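Local coordinates for putative cell invasion protein with MAC/Perforin domain (Bacteroides thetaiotaomicron VPI-5482, PDB 3KK7) that belongs to the membrane-attack complex/perforin family and may act in cell invasion or membrane attack, although its precise role in this gut symbiont is not established, at residues Ile23-Asn28 against Leu449-Asp454; Gly220-Leu225 against Ile318-Trp323; Tyr251-Lys256 against Gly270-Gly275; Glu373-Glu378 against Asn401-Asp406. All blocks are in the same frame, centred on the assembly; numbering follows the deposited sequence.

The four contacts fall into two pairs on opposite sides of the chain's centre. Interactions 1 and 4, centres 12 Å apart, share one mixed sheet in the D2 region, where strands 450-454 and 376-386 are neighbours. Interactions 2 and 3, centres 9 Å apart, meet in the MACPF region, where strand 271-274 pairs with 318-319. Chemistry follows place. Interaction 2 is buried van der Waals packing of a tryptophan and a leucine on a strand's methyl and peptide groups. Interaction 3, at the surface, adds a charge pair within one strand and a water shared by both to regular strand pairing. Interaction 1 is partly buried and bulged, whereas buried interaction 4 places an amide on a tyrosine ring.

Interaction 1 of 4, residues Ile23-Asn28 against Leu449-Asp454; sequences ILQERN and LKIKAD
Gln25 leaves its strand with CG anti to the backbone N (chi1 160°) and stays extended through chi2, so its amide runs obliquely past the side chain of Ile451, whose CG1 lies beside its own backbone N (chi1 -56°). NE2 reaches the carbonyl of Leu449, giving a nearly straight bond to Leu449 O (2.9 Å, 172° at the hydrogen) that lies in the carbonyl plane and in the amide plane of Gln25. The aliphatic flank of this group is Ile451 CD1, 3.6 Å from Gln25 NE2. Tyr447 O also accepts from NE2, while OE1 is bound by Ser444, so both ends of the amide are held. The backbone forms a classic beta bulge: Leu24 N (2.9 Å) and Gln25 N (3.0 Å) both donate to Ile451 O, the first from above the carbonyl plane and the second on a lone pair, and Ile451 N returns a bond to Gln25 O. From within the bulge, Leu24 CD1 meets Ala453 CB at 4.2 Å. An alanine in place of Gln25 would remove the amide and would probably loosen the junction at Leu449 and Tyr447. The N-terminal segment 23-28 is thereby stitched to strand 450-454 of the D2 sheet mainly through polar bonds, with one carbonyl gripped twice and a fixed amide prolonging the polar seam toward Leu449.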
loop_
_atom_site.group_PDB
_atom_site.type_symbol
_atom_site.label_atom_id
_atom_site.label_comp_id
_atom_site.label_asym_id
_atom_site.label_seq_id
_atom_site.Cartn_x
_atom_site.Cartn_y
_atom_site.Cartn_z
ATOM N N ILE A 23 -6.227 16.974 -32.155
ATOM C CA ILE A 23 -5.254 15.919 -32.389
ATOM C C ILE A 23 -4.209 16.396 -33.389
ATOM O O ILE A 23 -4.559 16.956 -34.425
ATOM C CB ILE A 23 -5.884 14.638 -32.973
ATOM C CG1 ILE A 23 -6.991 14.088 -32.064
ATOM C CG2 ILE A 23 -4.801 13.592 -33.182
ATOM C CD1 ILE A 23 -7.373 12.624 -32.368
ATOM N N LEU A 24 -2.933 16.180 -33.090
ATOM C CA LEU A 24 -1.867 16.459 -34.052
ATOM C C LEU A 24 -1.364 15.171 -34.699
ATOM O O LEU A 24 -0.788 15.209 -35.794
ATOM C CB LEU A 24 -0.705 17.237 -33.415
ATOM C CG LEU A 24 -1.000 18.647 -32.866
ATOM C CD1 LEU A 24 0.296 19.463 -32.747
ATOM C CD2 LEU A 24 -2.032 19.392 -33.718
ATOM N N GLN A 25 -1.584 14.037 -34.037
ATOM C CA GLN A 25 -1.228 12.730 -34.596
ATOM C C GLN A 25 -2.196 11.693 -34.047
ATOM O O GLN A 25 -2.346 11.575 -32.831
ATOM C CB GLN A 25 0.232 12.364 -34.264
ATOM C CG GLN A 25 0.579 10.869 -34.363
ATOM C CD GLN A 25 2.086 10.576 -34.247
ATOM O OE1 GLN A 25 2.849 10.896 -35.144
ATOM N NE2 GLN A 25 2.503 9.943 -33.146
ATOM N N GLU A 26 -2.877 10.972 -34.940
ATOM C CA GLU A 26 -3.713 9.841 -34.524
ATOM C C GLU A 26 -2.738 8.782 -34.000
ATOM O O GLU A 26 -1.610 8.678 -34.499
ATOM C CB GLU A 26 -4.515 9.248 -35.697
ATOM C CG GLU A 26 -5.429 10.214 -36.501
ATOM C CD GLU A 26 -6.850 10.341 -35.933
ATOM O OE1 GLU A 26 -7.002 10.724 -34.740
ATOM O OE2 GLU A 26 -7.809 10.077 -36.704
ATOM N N ARG A 27 -3.152 7.991 -33.021
ATOM C CA ARG A 27 -2.341 6.845 -32.635
ATOM C C ARG A 27 -2.176 5.959 -33.873
ATOM O O ARG A 27 -3.170 5.597 -34.519
ATOM C CB ARG A 27 -3.006 6.053 -31.506
ATOM C CG ARG A 27 -2.314 4.730 -31.159
ATOM C CD ARG A 27 -3.042 4.021 -30.007
ATOM N NE ARG A 27 -2.491 2.688 -29.771
ATOM C CZ ARG A 27 -1.343 2.446 -29.158
ATOM N NH1 ARG A 27 -0.607 3.441 -28.676
ATOM N NH2 ARG A 27 -0.927 1.200 -29.023
ATOM N N ASN A 28 -0.930 5.635 -34.214
ATOM C CA ASN A 28 -0.679 4.754 -35.337
ATOM C C ASN A 28 -1.574 3.505 -35.251
ATOM O O ASN A 28 -1.515 2.732 -34.285
ATOM C CB ASN A 28 0.788 4.366 -35.408
ATOM C CG ASN A 28 1.122 3.600 -36.671
ATOM O OD1 ASN A 28 0.560 2.538 -36.939
ATOM N ND2 ASN A 28 2.041 4.135 -37.454
ATOM N N LEU A 449 2.180 7.187 -30.616
ATOM C CA LEU A 449 0.926 7.233 -29.886
ATOM C C LEU A 449 0.189 8.531 -30.221
ATOM O O LEU A 449 0.723 9.403 -30.902
ATOM C CB LEU A 449 1.171 7.091 -28.380
ATOM C CG LEU A 449 2.389 7.722 -27.691
ATOM C CD1 LEU A 449 2.527 9.240 -27.938
ATOM C CD2 LEU A 449 2.310 7.404 -26.184
ATOM N N LYS A 450 -1.055 8.627 -29.766
ATOM C CA LYS A 450 -1.852 9.828 -29.922
ATOM C C LYS A 450 -1.076 11.018 -29.338
ATOM O O LYS A 450 -0.673 10.989 -28.188
ATOM C CB LYS A 450 -3.199 9.653 -29.200
ATOM C CG LYS A 450 -4.241 10.780 -29.394
ATOM C CD LYS A 450 -5.270 10.876 -28.220
ATOM C CE LYS A 450 -6.410 9.831 -28.264
ATOM N NZ LYS A 450 -7.266 9.931 -27.034
ATOM N N ILE A 451 -0.818 12.022 -30.169
ATOM C CA ILE A 451 -0.280 13.297 -29.727
ATOM C C ILE A 451 -1.395 14.317 -29.963
ATOM O O ILE A 451 -2.005 14.356 -31.052
ATOM C CB ILE A 451 0.983 13.712 -30.522
ATOM C CG1 ILE A 451 2.042 12.617 -30.442
ATOM C CG2 ILE A 451 1.522 15.053 -30.027
ATOM C CD1 ILE A 451 3.288 12.929 -31.212
ATOM N N LYS A 452 -1.684 15.115 -28.941
ATOM C CA LYS A 452 -2.684 16.160 -29.051
ATOM C C LYS A 452 -2.137 17.427 -28.432
ATOM O O LYS A 452 -1.137 17.387 -27.729
ATOM C CB LYS A 452 -3.994 15.745 -28.391
ATOM C CG LYS A 452 -3.865 15.038 -27.045
ATOM C CD LYS A 452 -5.108 15.281 -26.158
ATOM C CE LYS A 452 -5.638 14.004 -25.482
ATOM N NZ LYS A 452 -6.482 14.308 -24.276
ATOM N N ALA A 453 -2.761 18.551 -28.755
ATOM C CA ALA A 453 -2.376 19.834 -28.201
ATOM C C ALA A 453 -3.636 20.486 -27.683
ATOM O O ALA A 453 -4.726 20.122 -28.114
ATOM C CB ALA A 453 -1.706 20.705 -29.259
ATOM N N ASP A 454 -3.497 21.424 -26.746
ATOM C CA ASP A 454 -4.655 22.117 -26.206
ATOM C C ASP A 454 -4.245 23.407 -25.542
ATOM O O ASP A 454 -3.762 23.392 -24.429
ATOM C CB ASP A 454 -5.404 21.233 -25.213
ATOM C CG ASP A 454 -6.786 21.780 -24.861
ATOM O OD1 ASP A 454 -7.041 23.002 -24.987
ATOM O OD2 ASP A 454 -7.635 20.963 -24.461
#

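Interaction 2 of 4, residues Gly220-Leu225 against Ile318-Trp323; sequences GRASAL and IDLTPW
Strand 220-225 and the turn into helix 321-326 keep their backbones well apart, with the CA atoms of Ala222 and Leu320 8.6 Å from each other, and side chains bridge the gap. Trp323 has CG anti to the backbone N (chi1 172°), which sends the six-membered end of its indole onto the strand. CH2 lies 3.5 Å from Arg221 C and 3.6 Å from Ala222 N, while CZ2 is 3.5 Å from Arg221 N, an atom in the plane of the indole at its edge. The ring thus rests against peptide groups as well as against a methyl. Leu320, at the N-cap position of the helix, reaches Ala222 CB with CD1 at 4.0 Å, and Trp323 CH2 meets the same methyl at 4.1 Å. Strand 220-230 belongs to the large antiparallel sheet of the MACPF domain, so the contact seats a short helix against that sheet, with Leu272 of strand 271-274 also touching both Leu320 and Trp323. The indole NE1 donates to Gly299 O, which helps to set the ring's rotation. An alanine in place of Trp323 would take away the whole indole and would probably leave this helix less firmly seated on the strand. Gly220 lies at the edge of the ring, where a CB would stand 3.5 Å from Trp323 CZ2, a tight fit.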
loop_
_atom_site.group_PDB
_atom_site.type_symbol
_atom_site.label_atom_id
_atom_site.label_comp_id
_atom_site.label_asym_id
_atom_site.label_seq_id
_atom_site.Cartn_x
_atom_site.Cartn_y
_atom_site.Cartn_z
ATOM N N GLY A 220 1.159 -18.225 19.597
ATOM C CA GLY A 220 -0.274 -18.517 19.511
ATOM C C GLY A 220 -1.077 -17.332 20.050
ATOM O O GLY A 220 -0.580 -16.586 20.846
ATOM N N ARG A 221 -2.309 -17.148 19.611
ATOM C CA ARG A 221 -3.134 -16.038 20.100
ATOM C C ARG A 221 -4.595 -16.408 20.090
ATOM O O ARG A 221 -5.044 -17.039 19.141
ATOM C CB ARG A 221 -2.963 -14.823 19.196
ATOM C CG ARG A 221 -3.917 -13.646 19.439
ATOM C CD ARG A 221 -3.539 -12.498 18.512
ATOM N NE ARG A 221 -4.281 -11.272 18.768
ATOM C CZ ARG A 221 -4.137 -10.147 18.070
ATOM N NH1 ARG A 221 -3.281 -10.085 17.061
ATOM N NH2 ARG A 221 -4.865 -9.086 18.364
ATOM N N ALA A 222 -5.331 -16.034 21.138
ATOM C CA ALA A 222 -6.784 -16.081 21.075
ATOM C C ALA A 222 -7.255 -14.633 20.984
ATOM O O ALA A 222 -6.775 -13.768 21.695
ATOM C CB ALA A 222 -7.367 -16.787 22.265
ATOM N N SER A 223 -8.184 -14.389 20.071
ATOM C CA SER A 223 -8.692 -13.071 19.751
ATOM C C SER A 223 -10.184 -13.144 19.877
ATOM O O SER A 223 -10.801 -14.030 19.321
ATOM C CB SER A 223 -8.359 -12.748 18.307
ATOM O OG SER A 223 -8.926 -11.510 17.952
ATOM N N ALA A 224 -10.767 -12.227 20.632
ATOM C CA ALA A 224 -12.195 -12.206 20.884
ATOM C C ALA A 224 -12.711 -10.795 20.602
ATOM O O ALA A 224 -12.095 -9.812 21.038
ATOM C CB ALA A 224 -12.480 -12.595 22.340
ATOM N N LEU A 225 -13.831 -10.710 19.879
ATOM C CA LEU A 225 -14.515 -9.446 19.658
ATOM C C LEU A 225 -15.817 -9.486 20.427
ATOM O O LEU A 225 -16.423 -10.548 20.559
ATOM C CB LEU A 225 -14.792 -9.216 18.176
ATOM C CG LEU A 225 -13.580 -9.358 17.260
ATOM C CD1 LEU A 225 -14.047 -9.352 15.822
ATOM C CD2 LEU A 225 -12.605 -8.243 17.548
ATOM N N ILE A 318 -16.306 -21.170 26.585
ATOM C CA ILE A 318 -15.419 -22.023 25.841
ATOM C C ILE A 318 -14.136 -22.224 26.621
ATOM O O ILE A 318 -13.525 -21.248 27.048
ATOM C CB ILE A 318 -15.028 -21.380 24.534
ATOM C CG1 ILE A 318 -16.275 -20.899 23.776
ATOM C CG2 ILE A 318 -14.195 -22.367 23.713
ATOM C CD1 ILE A 318 -15.944 -20.129 22.467
ATOM N N ASP A 319 -13.730 -23.485 26.776
ATOM C CA ASP A 319 -12.478 -23.868 27.425
ATOM C C ASP A 319 -11.377 -23.874 26.368
ATOM O O ASP A 319 -11.432 -24.682 25.441
ATOM C CB ASP A 319 -12.631 -25.276 28.042
ATOM C CG ASP A 319 -11.384 -25.758 28.796
ATOM O OD1 ASP A 319 -10.637 -24.934 29.382
ATOM O OD2 ASP A 319 -11.172 -26.991 28.820
ATOM N N LEU A 320 -10.396 -22.977 26.487
ATOM C CA LEU A 320 -9.264 -22.996 25.575
ATOM C C LEU A 320 -8.051 -23.734 26.177
ATOM O O LEU A 320 -6.936 -23.647 25.639
ATOM C CB LEU A 320 -8.887 -21.576 25.138
ATOM C CG LEU A 320 -9.973 -20.859 24.322
ATOM C CD1 LEU A 320 -9.668 -19.364 24.191
ATOM C CD2 LEU A 320 -10.156 -21.523 22.975
ATOM N N THR A 321 -8.254 -24.486 27.261
ATOM C CA THR A 321 -7.120 -25.103 27.926
ATOM C C THR A 321 -6.340 -26.035 26.989
ATOM O O THR A 321 -5.142 -25.878 26.874
ATOM C CB THR A 321 -7.503 -25.766 29.264
ATOM O OG1 THR A 321 -8.063 -24.763 30.123
ATOM C CG2 THR A 321 -6.277 -26.380 29.947
ATOM N N PRO A 322 -7.015 -26.951 26.268
ATOM C CA PRO A 322 -6.283 -27.806 25.318
ATOM C C PRO A 322 -5.506 -27.004 24.292
ATOM O O PRO A 322 -4.356 -27.345 23.984
ATOM C CB PRO A 322 -7.385 -28.617 24.633
ATOM C CG PRO A 322 -8.497 -28.628 25.628
ATOM C CD PRO A 322 -8.452 -27.258 26.262
ATOM N N TRP A 323 -6.125 -25.952 23.759
ATOM C CA TRP A 323 -5.435 -25.105 22.796
ATOM C C TRP A 323 -4.191 -24.425 23.418
ATOM O O TRP A 323 -3.120 -24.377 22.801
ATOM C CB TRP A 323 -6.380 -24.060 22.205
ATOM C CG TRP A 323 -5.678 -23.088 21.393
ATOM C CD1 TRP A 323 -5.298 -23.220 20.085
ATOM C CD2 TRP A 323 -5.222 -21.807 21.817
ATOM N NE1 TRP A 323 -4.641 -22.082 19.670
ATOM C CE2 TRP A 323 -4.589 -21.201 20.717
ATOM C CE3 TRP A 323 -5.313 -21.106 23.008
ATOM C CZ2 TRP A 323 -4.032 -19.937 20.787
ATOM C CZ3 TRP A 323 -4.768 -19.856 23.078
ATOM C CH2 TRP A 323 -4.135 -19.277 21.970
#

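Interaction 3 of 4, residues Tyr251-Lys256 against Gly270-Gly275; sequences YEWKNK and GNLSIG
Four backbone bonds join the strands: Glu252 N gives its proton to Ser273 O (2.8 Å), nearly along the C=O axis, and Ser273 N gives its own back to Glu252 O, while Lys254 and Asn271 exchange a second pair. Of these, Asn271 N to Lys254 O is the longest, at 3.2 Å, and lands on a lone pair. Glu252 O also accepts from a water, which donates to Glu252 OE1 and receives the Ser273 OG proton. That carboxylate oxygen is held by Lys254 NZ too, in a salt bridge of 3.4 Å. On the face carrying Tyr251 and Trp253, Leu272 CD1 lies over the five-membered ring of Trp253 as a CH-pi contact, 4.3 Å from its centroid. The backbone N of Leu272 is satisfied by Thr321 OG1. These strands, 176° apart in direction, are an antiparallel pair, with 251-254 an outer strand and 271-274 the middle one of a small three-stranded antiparallel sheet within the MACPF domain.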
loop_
_atom_site.group_PDB
_atom_site.type_symbol
_atom_site.label_atom_id
_atom_site.label_comp_id
_atom_site.label_asym_id
_atom_site.label_seq_id
_atom_site.Cartn_x
_atom_site.Cartn_y
_atom_site.Cartn_z
ATOM N N TYR A 251 -13.118 -13.504 31.080
ATOM C CA TYR A 251 -12.212 -14.573 30.725
ATOM C C TYR A 251 -11.390 -14.931 31.928
ATOM O O TYR A 251 -11.359 -14.196 32.886
ATOM C CB TYR A 251 -11.354 -14.182 29.525
ATOM C CG TYR A 251 -10.226 -13.282 29.863
ATOM C CD1 TYR A 251 -10.409 -11.908 29.915
ATOM C CD2 TYR A 251 -8.962 -13.798 30.141
ATOM C CE1 TYR A 251 -9.371 -11.054 30.238
ATOM C CE2 TYR A 251 -7.904 -12.949 30.475
ATOM C CZ TYR A 251 -8.120 -11.574 30.523
ATOM O OH TYR A 251 -7.091 -10.728 30.842
ATOM N N GLU A 252 -10.744 -16.083 31.886
ATOM C CA GLU A 252 -9.894 -16.490 32.970
ATOM C C GLU A 252 -8.616 -17.127 32.442
ATOM O O GLU A 252 -8.659 -18.067 31.659
ATOM C CB GLU A 252 -10.635 -17.454 33.893
ATOM C CG GLU A 252 -10.092 -17.430 35.303
ATOM C CD GLU A 252 -10.718 -18.477 36.197
ATOM O OE1 GLU A 252 -10.497 -19.680 35.932
ATOM O OE2 GLU A 252 -11.416 -18.096 37.158
ATOM N N TRP A 253 -7.480 -16.588 32.863
ATOM C CA TRP A 253 -6.190 -17.207 32.610
ATOM C C TRP A 253 -5.546 -17.484 33.977
ATOM O O TRP A 253 -4.970 -16.582 34.584
ATOM C CB TRP A 253 -5.316 -16.300 31.730
ATOM C CG TRP A 253 -4.181 -17.009 31.025
ATOM C CD1 TRP A 253 -3.735 -18.285 31.250
ATOM C CD2 TRP A 253 -3.316 -16.463 30.019
ATOM N NE1 TRP A 253 -2.671 -18.570 30.427
ATOM C CE2 TRP A 253 -2.394 -17.474 29.662
ATOM C CE3 TRP A 253 -3.245 -15.228 29.368
ATOM C CZ2 TRP A 253 -1.413 -17.288 28.700
ATOM C CZ3 TRP A 253 -2.266 -15.043 28.406
ATOM C CH2 TRP A 253 -1.365 -16.074 28.077
ATOM N N LYS A 254 -5.705 -18.712 34.483
ATOM C CA LYS A 254 -5.045 -19.139 35.728
ATOM C C LYS A 254 -3.627 -19.580 35.425
ATOM O O LYS A 254 -3.427 -20.361 34.499
ATOM C CB LYS A 254 -5.731 -20.343 36.354
ATOM C CG LYS A 254 -7.115 -20.121 36.909
ATOM C CD LYS A 254 -7.411 -21.155 38.029
ATOM C CE LYS A 254 -8.837 -21.651 37.983
ATOM N NZ LYS A 254 -9.003 -22.591 36.839
ATOM N N ASN A 255 -2.656 -19.118 36.211
ATOM C CA ASN A 255 -1.257 -19.580 36.090
ATOM C C ASN A 255 -0.673 -19.308 34.693
ATOM O O ASN A 255 -0.223 -20.233 34.019
ATOM C CB ASN A 255 -1.140 -21.093 36.427
ATOM C CG ASN A 255 -2.045 -21.524 37.601
ATOM O OD1 ASN A 255 -1.807 -21.167 38.759
ATOM N ND2 ASN A 255 -3.076 -22.313 37.294
ATOM N N LYS A 256 -0.659 -18.039 34.274
ATOM C CA LYS A 256 -0.304 -17.670 32.882
ATOM C C LYS A 256 1.208 -17.790 32.575
ATOM O O LYS A 256 1.885 -16.813 32.241
ATOM C CB LYS A 256 -0.890 -16.284 32.495
ATOM C CG LYS A 256 -0.123 -15.022 32.948
ATOM C CD LYS A 256 -1.037 -13.799 33.178
ATOM C CE LYS A 256 -1.656 -13.233 31.905
ATOM N NZ LYS A 256 -0.848 -12.149 31.248
ATOM N N GLY A 270 -1.414 -24.201 32.869
ATOM C CA GLY A 270 -2.392 -23.114 33.001
ATOM C C GLY A 270 -3.752 -23.437 32.379
ATOM O O GLY A 270 -3.839 -24.267 31.474
ATOM N N ASN A 271 -4.813 -22.800 32.877
ATOM C CA ASN A 271 -6.169 -22.997 32.366
ATOM C C ASN A 271 -6.628 -21.715 31.729
ATOM O O ASN A 271 -6.403 -20.641 32.273
ATOM C CB ASN A 271 -7.142 -23.365 33.490
ATOM C CG ASN A 271 -7.374 -24.873 33.609
ATOM O OD1 ASN A 271 -8.489 -25.356 33.338
ATOM N ND2 ASN A 271 -6.344 -25.619 34.019
ATOM N N LEU A 272 -7.263 -21.819 30.572
ATOM C CA LEU A 272 -7.750 -20.639 29.860
ATOM C C LEU A 272 -9.206 -20.832 29.394
ATOM O O LEU A 272 -9.556 -21.841 28.769
ATOM C CB LEU A 272 -6.827 -20.304 28.675
ATOM C CG LEU A 272 -7.232 -19.097 27.817
ATOM C CD1 LEU A 272 -7.130 -17.840 28.644
ATOM C CD2 LEU A 272 -6.398 -18.994 26.551
ATOM N N SER A 273 -10.052 -19.861 29.693
ATOM C CA SER A 273 -11.427 -19.936 29.230
ATOM C C SER A 273 -11.978 -18.564 29.065
ATOM O O SER A 273 -11.562 -17.636 29.761
ATOM C CB SER A 273 -12.301 -20.703 30.211
ATOM O OG SER A 273 -12.385 -20.030 31.451
ATOM N N ILE A 274 -12.916 -18.449 28.132
ATOM C CA ILE A 274 -13.641 -17.199 27.888
ATOM C C ILE A 274 -15.120 -17.465 28.186
ATOM O O ILE A 274 -15.591 -18.590 27.999
ATOM C CB ILE A 274 -13.431 -16.719 26.455
ATOM C CG1 ILE A 274 -14.013 -15.340 26.246
ATOM C CG2 ILE A 274 -14.044 -17.696 25.469
ATOM C CD1 ILE A 274 -13.639 -14.767 24.869
ATOM N N GLY A 275 -15.825 -16.437 28.659
ATOM C CA GLY A 275 -17.222 -16.547 29.082
ATOM C C GLY A 275 -17.322 -16.302 30.576
ATOM O O GLY A 275 -16.374 -16.546 31.307
HETATM O O HOH W 1 -9.602 -20.777 33.045
#

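Interaction 4 of 4, residues Glu373-Glu378 against Asn401-Asp406; sequences EEPYIE and NTRQGD
The close packing is at Asn401, whose amide lies flat along the ring of Tyr376, the two planes 17° apart. Asn401 CB sits over the centre of one ring face, 3.7 Å from the centroid, as a CH-pi contact, and Tyr376 holds this pose with CG in the crowded position between N and the carbonyl carbon (chi1 59°). The backbones pair beneath it: Asn401 N donates to Tyr376 O (2.8 Å), and Tyr376 N to Asn401 O, which buried Pro375 CB also touches at 3.2 Å. At the end of the amide, ND2 bonds Glu378 OE2 at 2.8 Å, meeting it from above the carboxylate plane; Lys407 also binds that oxygen and Asn401 OD1, while Lys457 takes the other carboxylate oxygen, so the buried carboxylate is probably stabilised in its ionised form by the two lysines. The other end is looser. There Glu373, exposed, contributes chiefly its backbone N, which donates to Arg403 O (2.9 Å). Arg403 turns its guanidinium away to Tyr197, Trp35 and the C-terminal carboxylate. It belongs to a type I beta turn, Thr402 to Gly405, that links antiparallel strands 392-401 and 407-411 in a beta hairpin of the D2 sheet.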
loop_
_atom_site.group_PDB
_atom_site.type_symbol
_atom_site.label_atom_id
_atom_site.label_comp_id
_atom_site.label_asym_id
_atom_site.label_seq_id
_atom_site.Cartn_x
_atom_site.Cartn_y
_atom_site.Cartn_z
ATOM N N GLU A 373 -4.423 2.270 -18.962
ATOM C CA GLU A 373 -5.116 2.950 -20.061
ATOM C C GLU A 373 -4.167 3.345 -21.210
ATOM O O GLU A 373 -2.967 3.095 -21.143
ATOM C CB GLU A 373 -5.840 4.182 -19.522
ATOM C CG GLU A 373 -7.013 3.872 -18.608
ATOM C CD GLU A 373 -7.634 5.131 -17.941
ATOM O OE1 GLU A 373 -7.499 6.268 -18.470
ATOM O OE2 GLU A 373 -8.257 4.978 -16.859
ATOM N N GLU A 374 -4.725 3.930 -22.273
ATOM C CA GLU A 374 -3.935 4.328 -23.439
ATOM C C GLU A 374 -3.049 5.499 -23.063
ATOM O O GLU A 374 -3.538 6.489 -22.524
ATOM C CB GLU A 374 -4.838 4.758 -24.611
ATOM C CG GLU A 374 -4.082 5.198 -25.911
ATOM C CD GLU A 374 -5.014 5.679 -27.041
ATOM O OE1 GLU A 374 -6.240 5.443 -26.952
ATOM O OE2 GLU A 374 -4.504 6.294 -28.009
ATOM N N PRO A 375 -1.744 5.389 -23.336
ATOM C CA PRO A 375 -0.884 6.552 -23.181
ATOM C C PRO A 375 -0.953 7.531 -24.372
ATOM O O PRO A 375 -1.406 7.178 -25.451
ATOM C CB PRO A 375 0.505 5.941 -23.041
ATOM C CG PRO A 375 0.414 4.651 -23.674
ATOM C CD PRO A 375 -0.966 4.160 -23.535
ATOM N N TYR A 376 -0.489 8.758 -24.147
ATOM C CA TYR A 376 -0.551 9.812 -25.144
ATOM C C TYR A 376 0.251 11.003 -24.666
ATOM O O TYR A 376 0.390 11.209 -23.475
ATOM C CB TYR A 376 -1.999 10.262 -25.378
ATOM C CG TYR A 376 -2.714 10.783 -24.152
ATOM C CD1 TYR A 376 -2.643 12.128 -23.797
ATOM C CD2 TYR A 376 -3.483 9.931 -23.360
ATOM C CE1 TYR A 376 -3.315 12.618 -22.666
ATOM C CE2 TYR A 376 -4.150 10.398 -22.233
ATOM C CZ TYR A 376 -4.061 11.743 -21.885
ATOM O OH TYR A 376 -4.730 12.195 -20.773
ATOM N N ILE A 377 0.765 11.782 -25.605
ATOM C CA ILE A 377 1.453 13.015 -25.300
ATOM C C ILE A 377 0.469 14.145 -25.526
ATOM O O ILE A 377 -0.164 14.193 -26.572
ATOM C CB ILE A 377 2.637 13.214 -26.224
ATOM C CG1 ILE A 377 3.661 12.090 -26.009
ATOM C CG2 ILE A 377 3.249 14.587 -25.978
ATOM C CD1 ILE A 377 4.886 12.182 -26.903
ATOM N N GLU A 378 0.321 15.031 -24.546
ATOM C CA GLU A 378 -0.495 16.229 -24.711
ATOM C C GLU A 378 0.444 17.446 -24.652
ATOM O O GLU A 378 1.242 17.576 -23.709
ATOM C CB GLU A 378 -1.618 16.310 -23.665
ATOM C CG GLU A 378 -1.158 16.303 -22.191
ATOM C CD GLU A 378 -2.309 16.267 -21.193
ATOM O OE1 GLU A 378 -3.384 16.810 -21.532
ATOM O OE2 GLU A 378 -2.138 15.709 -20.070
ATOM N N ASN A 401 1.426 11.200 -20.879
ATOM C CA ASN A 401 0.503 10.522 -19.973
ATOM C C ASN A 401 0.791 9.028 -20.047
ATOM O O ASN A 401 0.663 8.441 -21.129
ATOM C CB ASN A 401 -0.968 10.811 -20.304
ATOM C CG ASN A 401 -1.454 12.161 -19.732
ATOM O OD1 ASN A 401 -2.419 12.211 -18.964
ATOM N ND2 ASN A 401 -0.774 13.256 -20.103
ATOM N N THR A 402 1.187 8.426 -18.916
ATOM C CA THR A 402 1.567 7.016 -18.879
ATOM C C THR A 402 0.341 6.121 -18.829
ATOM O O THR A 402 -0.765 6.603 -18.711
ATOM C CB THR A 402 2.484 6.707 -17.666
ATOM O OG1 THR A 402 1.736 6.791 -16.439
ATOM C CG2 THR A 402 3.660 7.675 -17.626
ATOM N N ARG A 403 0.550 4.816 -18.887
ATOM C CA ARG A 403 -0.524 3.846 -18.767
ATOM C C ARG A 403 -1.289 3.978 -17.450
ATOM O O ARG A 403 -2.515 3.732 -17.367
ATOM C CB ARG A 403 0.042 2.432 -18.826
ATOM C CG ARG A 403 0.596 2.001 -20.176
ATOM C CD ARG A 403 0.865 0.496 -20.168
ATOM N NE ARG A 403 1.976 0.163 -19.287
ATOM C CZ ARG A 403 2.195 -1.028 -18.720
ATOM N NH1 ARG A 403 3.248 -1.187 -17.927
ATOM N NH2 ARG A 403 1.384 -2.055 -18.919
ATOM N N GLN A 404 -0.537 4.356 -16.423
ATOM C CA GLN A 404 -1.031 4.427 -15.058
ATOM C C GLN A 404 -1.739 5.756 -14.871
ATOM O O GLN A 404 -2.413 5.977 -13.874
ATOM C CB GLN A 404 0.142 4.287 -14.082
ATOM C CG GLN A 404 0.957 2.968 -14.171
ATOM C CD GLN A 404 1.955 2.858 -15.358
ATOM O OE1 GLN A 404 2.347 3.860 -15.972
ATOM N NE2 GLN A 404 2.355 1.622 -15.680
ATOM N N GLY A 405 -1.579 6.647 -15.847
ATOM C CA GLY A 405 -2.226 7.961 -15.820
ATOM C C GLY A 405 -1.412 9.028 -15.104
ATOM O O GLY A 405 -1.955 10.006 -14.628
ATOM N N ASP A 406 -0.102 8.843 -15.047
ATOM C CA ASP A 406 0.807 9.832 -14.481
ATOM C C ASP A 406 1.115 10.810 -15.599
ATOM O O ASP A 406 1.093 10.421 -16.751
ATOM C CB ASP A 406 2.099 9.152 -14.008
ATOM C CG ASP A 406 1.835 7.920 -13.174
ATOM O OD1 ASP A 406 1.109 8.025 -12.143
ATOM O OD2 ASP A 406 2.350 6.843 -13.551
#